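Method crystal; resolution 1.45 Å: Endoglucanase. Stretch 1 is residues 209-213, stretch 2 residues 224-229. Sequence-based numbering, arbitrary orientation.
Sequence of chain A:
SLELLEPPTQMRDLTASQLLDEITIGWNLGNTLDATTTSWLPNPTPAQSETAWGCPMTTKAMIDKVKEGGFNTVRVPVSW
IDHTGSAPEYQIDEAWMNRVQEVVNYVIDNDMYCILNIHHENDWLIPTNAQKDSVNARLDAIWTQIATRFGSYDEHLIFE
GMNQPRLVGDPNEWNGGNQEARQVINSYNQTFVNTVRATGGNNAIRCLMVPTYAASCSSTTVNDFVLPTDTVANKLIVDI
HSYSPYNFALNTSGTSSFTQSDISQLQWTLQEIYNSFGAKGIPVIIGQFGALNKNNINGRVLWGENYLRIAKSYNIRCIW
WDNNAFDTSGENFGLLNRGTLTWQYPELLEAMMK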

ATOM      1  N   MET A 209      -3.312   5.826  -7.074  1.00 11.28           N
ATOM      2  CA  MET A 209      -3.917   5.593  -5.768  1.00 10.93           C
ATOM      3  C   MET A 209      -3.469   6.676  -4.795  1.00 10.49           C
ATOM      4  O   MET A 209      -2.314   7.118  -4.827  1.00 11.27           O
ATOM      5  N   VAL A 210      -4.396   7.118  -3.949  1.00 10.63           N
ATOM      6  CA  VAL A 210      -4.123   8.124  -2.923  1.00 10.08           C
ATOM      7  C   VAL A 210      -4.752   7.702  -1.602  1.00 10.07           C
ATOM      8  O   VAL A 210      -5.879   7.181  -1.582  1.00 11.97           O
ATOM      9  N   PRO A 211      -4.068   7.937  -0.479  1.00 10.57           N
ATOM     10  CA  PRO A 211      -4.667   7.618   0.825  1.00 10.57           C
ATOM     11  C   PRO A 211      -5.397   8.786   1.452  1.00 11.57           C
ATOM     12  O   PRO A 211      -5.102   9.945   1.146  1.00 12.36           O
ATOM     13  N   THR A 212      -6.334   8.489   2.347  1.00 11.27           N
ATOM     14  CA  THR A 212      -6.790   9.456   3.323  1.00 10.12           C
ATOM     15  C   THR A 212      -5.711   9.628   4.390  1.00 10.74           C
ATOM     16  O   THR A 212      -4.663   8.968   4.370  1.00 11.36           O
ATOM     17  N   TYR A 213      -5.976  10.518   5.347  1.00 11.23           N
ATOM     18  CA  TYR A 213      -5.156  10.626   6.547  1.00 13.51           C
ATOM     19  C   TYR A 213      -4.940   9.232   7.143  1.00 12.49           C
ATOM     20  O   TYR A 213      -5.905   8.519   7.427  1.00 12.28           O
ATOM     21  N   ASP A 224     -13.205  15.212   5.620  1.00 15.61           N
ATOM     22  CA  ASP A 224     -12.227  16.234   5.264  1.00 16.59           C
ATOM     23  C   ASP A 224     -11.408  15.881   4.032  1.00 14.87           C
ATOM     24  O   ASP A 224     -10.591  16.699   3.595  1.00 16.08           O
ATOM     25  N   PHE A 225     -11.592  14.681   3.474  1.00 13.81           N
ATOM     26  CA  PHE A 225     -10.852  14.236   2.306  1.00 13.14           C
ATOM     27  C   PHE A 225     -11.425  14.847   1.029  1.00 12.12           C
ATOM     28  O   PHE A 225     -12.638  14.902   0.838  1.00 16.06           O
ATOM     29  N   VAL A 226     -10.528  15.290   0.147  1.00 13.81           N
ATOM     30  CA  VAL A 226     -10.880  15.800  -1.176  1.00 15.24           C
ATOM     31  C   VAL A 226     -10.111  14.977  -2.208  1.00 15.08           C
ATOM     32  O   VAL A 226      -8.877  14.944  -2.184  1.00 14.76           O
ATOM     33  N   LEU A 227     -10.829  14.318  -3.109  1.00 14.50           N
ATOM     34  CA  LEU A 227     -10.145  13.604  -4.186  1.00 14.54           C
ATOM     35  C   LEU A 227      -9.479  14.624  -5.104  1.00 13.49           C
ATOM     36  O   LEU A 227     -10.123  15.611  -5.488  1.00 14.68           O
ATOM     37  N   PRO A 228      -8.209  14.434  -5.473  1.00 12.97           N
ATOM     38  CA  PRO A 228      -7.549  15.406  -6.356  1.00 13.63           C
ATOM     39  C   PRO A 228      -8.318  15.626  -7.651  1.00 15.52           C
ATOM     40  O   PRO A 228      -8.979  14.723  -8.170  1.00 15.19           O
ATOM     41  N   THR A 229      -8.229  16.850  -8.165  1.00 15.62           N
ATOM     42  CA  THR A 229      -8.667  17.136  -9.524  1.00 15.88           C
ATOM     43  C   THR A 229      -7.666  16.530 -10.497  1.00 16.16           C
ATOM     44  O   THR A 229      -6.452  16.636 -10.310  1.00 18.18           O
TER

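The contact between these two stretches is small, about 198 Å² summed over both sides, and it is built almost wholly from apolar side chains. No hydrogen bond crosses it. The CA atoms of Val210 and Leu227 lie 8.2 Å apart and those of Thr212 and Phe225 6.4 Å apart; no backbone hydrogen bond crosses, and side chains make most of the contact.

Phe225 supplies the most covered surface. Its CA-to-CB bond points toward the first stretch, and chi1 of 178° (t) with chi2 of 83° extends the ring from the backbone. The ring edge meets the first stretch: Phe225 CZ lies 4.1 Å from Val210 CG2, and Phe225 CE1 lies 3.6 Å from Pro211 O. Both neighbours sit at the ring edge, near its plane. An aromatic edge carries a slight positive charge, so a carbonyl oxygen is a tolerable neighbour there, although this approach is a contact and not a hydrogen bond. Thr212 adds a third neighbour, with its CG2 3.7 Å from Phe225 CD1.

Val210 is the hub on the strand side. Its CB points toward the second stretch, and in the m rotamer (chi1 -71°), CG2 makes the closest approach to each of its three partners. Besides its contact with the Phe225 ring, Val210 CG2 lies 4.2 Å from Leu227 CD1 and 4.3 Å from Pro228 CD. A beta-branched residue thus offers a methyl close to the backbone, where three different side chains converge on it.

Leu227 shows how a rotamer can correct an indifferent starting direction. Its CA-to-CB bond runs sideways, yet chi1 of -164° (t) and chi2 of 69° (p) bring the end of the chain nearer, placing CD1 by Val210. In Pro228 the CA-to-CB bond points toward the first stretch; CD, closed onto the backbone N, has little freedom, and the ring is C-gamma exo.

Thr212 divides its chemistry. With CB sideways and chi1 at 55° (p), its methyl CG2 lies beside Phe225, while OG1 is hydrogen-bonded elsewhere in the structure, leaving the hydroxyl satisfied without a polar partner across the contact. The CA-to-CB bond of Pro211 points away, so its part in the contact is played by the backbone carbonyl.

The rule to read here is economical: one valine methyl gathers three apolar partners, the phenylalanine ring reaches from Val210 to Thr212, and the threonine hydroxyl finds its partner outside the contact.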

ATOM      1  CB  MET A 209      -3.531   4.205  -5.223  1.00 12.92           C
ATOM      2  CG  MET A 209      -4.283   3.035  -5.861  1.00 12.68           C
ATOM      3  SD  MET A 209      -3.578   1.419  -5.456  1.00 15.63           S
ATOM      4  CE  MET A 209      -3.495   1.625  -3.703  1.00 12.32           C
ATOM      5  CB  VAL A 210      -4.632   9.520  -3.321  1.00 12.74           C
ATOM      6  CG1 VAL A 210      -3.794  10.113  -4.445  1.00 11.93           C
ATOM      7  CG2 VAL A 210      -6.118   9.477  -3.709  1.00 13.95           C
ATOM      8  CB  PRO A 211      -3.447   7.267   1.679  1.00 10.88           C
ATOM      9  CG  PRO A 211      -2.410   8.250   1.156  1.00 11.95           C
ATOM     10  CD  PRO A 211      -2.673   8.383  -0.341  1.00 11.06           C
ATOM     11  CB  THR A 212      -8.043   8.916   3.993  1.00  9.92           C
ATOM     12  OG1 THR A 212      -7.714   7.625   4.516  1.00 10.72           O
ATOM     13  CG2 THR A 212      -9.200   8.776   3.004  1.00 12.98           C
ATOM     14  CB  TYR A 213      -5.830  11.558   7.577  1.00 13.70           C
ATOM     15  CG  TYR A 213      -5.006  11.680   8.840  1.00 13.35           C
ATOM     16  CD1 TYR A 213      -5.035  10.676   9.795  1.00 14.52           C
ATOM     17  CD2 TYR A 213      -4.153  12.756   9.052  1.00 14.70           C
ATOM     18  CE1 TYR A 213      -4.250  10.738  10.925  1.00 14.87           C
ATOM     19  CE2 TYR A 213      -3.362  12.827  10.187  1.00 12.42           C
ATOM     20  CZ  TYR A 213      -3.412  11.814  11.116  1.00 14.17           C
ATOM     21  OH  TYR A 213      -2.630  11.883  12.247  1.00 15.24           O
ATOM     22  CB  ASP A 224     -11.274  16.486   6.443  1.00 17.42           C
ATOM     23  CG  ASP A 224     -11.925  17.263   7.569  1.00 19.66           C
ATOM     24  OD1 ASP A 224     -13.162  17.451   7.535  1.00 21.41           O
ATOM     25  OD2 ASP A 224     -11.196  17.693   8.491  1.00 22.02           O
ATOM     26  CB  PHE A 225     -10.922  12.703   2.216  1.00 13.79           C
ATOM     27  CG  PHE A 225     -10.221  12.122   1.012  1.00 12.77           C
ATOM     28  CD1 PHE A 225      -8.859  11.892   1.028  1.00 12.24           C
ATOM     29  CD2 PHE A 225     -10.937  11.786  -0.130  1.00 11.75           C
ATOM     30  CE1 PHE A 225      -8.217  11.362  -0.074  1.00 11.22           C
ATOM     31  CE2 PHE A 225     -10.297  11.257  -1.231  1.00 13.35           C
ATOM     32  CZ  PHE A 225      -8.938  11.051  -1.205  1.00 12.82           C
ATOM     33  CB  VAL A 226     -10.527  17.292  -1.313  1.00 15.79           C
ATOM     34  CG1 VAL A 226     -10.761  17.782  -2.740  1.00 17.49           C
ATOM     35  CG2 VAL A 226     -11.325  18.143  -0.333  1.00 16.88           C
ATOM     36  CB  LEU A 227     -11.140  12.764  -4.978  1.00 16.15           C
ATOM     37  CG  LEU A 227     -10.565  11.671  -5.881  1.00 16.22           C
ATOM     38  CD1 LEU A 227      -9.953  10.542  -5.081  1.00 16.51           C
ATOM     39  CD2 LEU A 227     -11.667  11.173  -6.821  1.00 19.31           C
ATOM     40  CB  PRO A 228      -6.186  14.764  -6.643  1.00 14.67           C
ATOM     41  CG  PRO A 228      -5.938  13.878  -5.515  1.00 14.44           C
ATOM     42  CD  PRO A 228      -7.278  13.388  -5.021  1.00 12.11           C
ATOM     43  CB  THR A 229      -8.735  18.650  -9.721  1.00 17.31           C
ATOM     44  OG1 THR A 229      -9.700  19.206  -8.819  1.00 20.71           O
ATOM     45  CG2 THR A 229      -9.132  19.025 -11.152  1.00 19.37           C
TER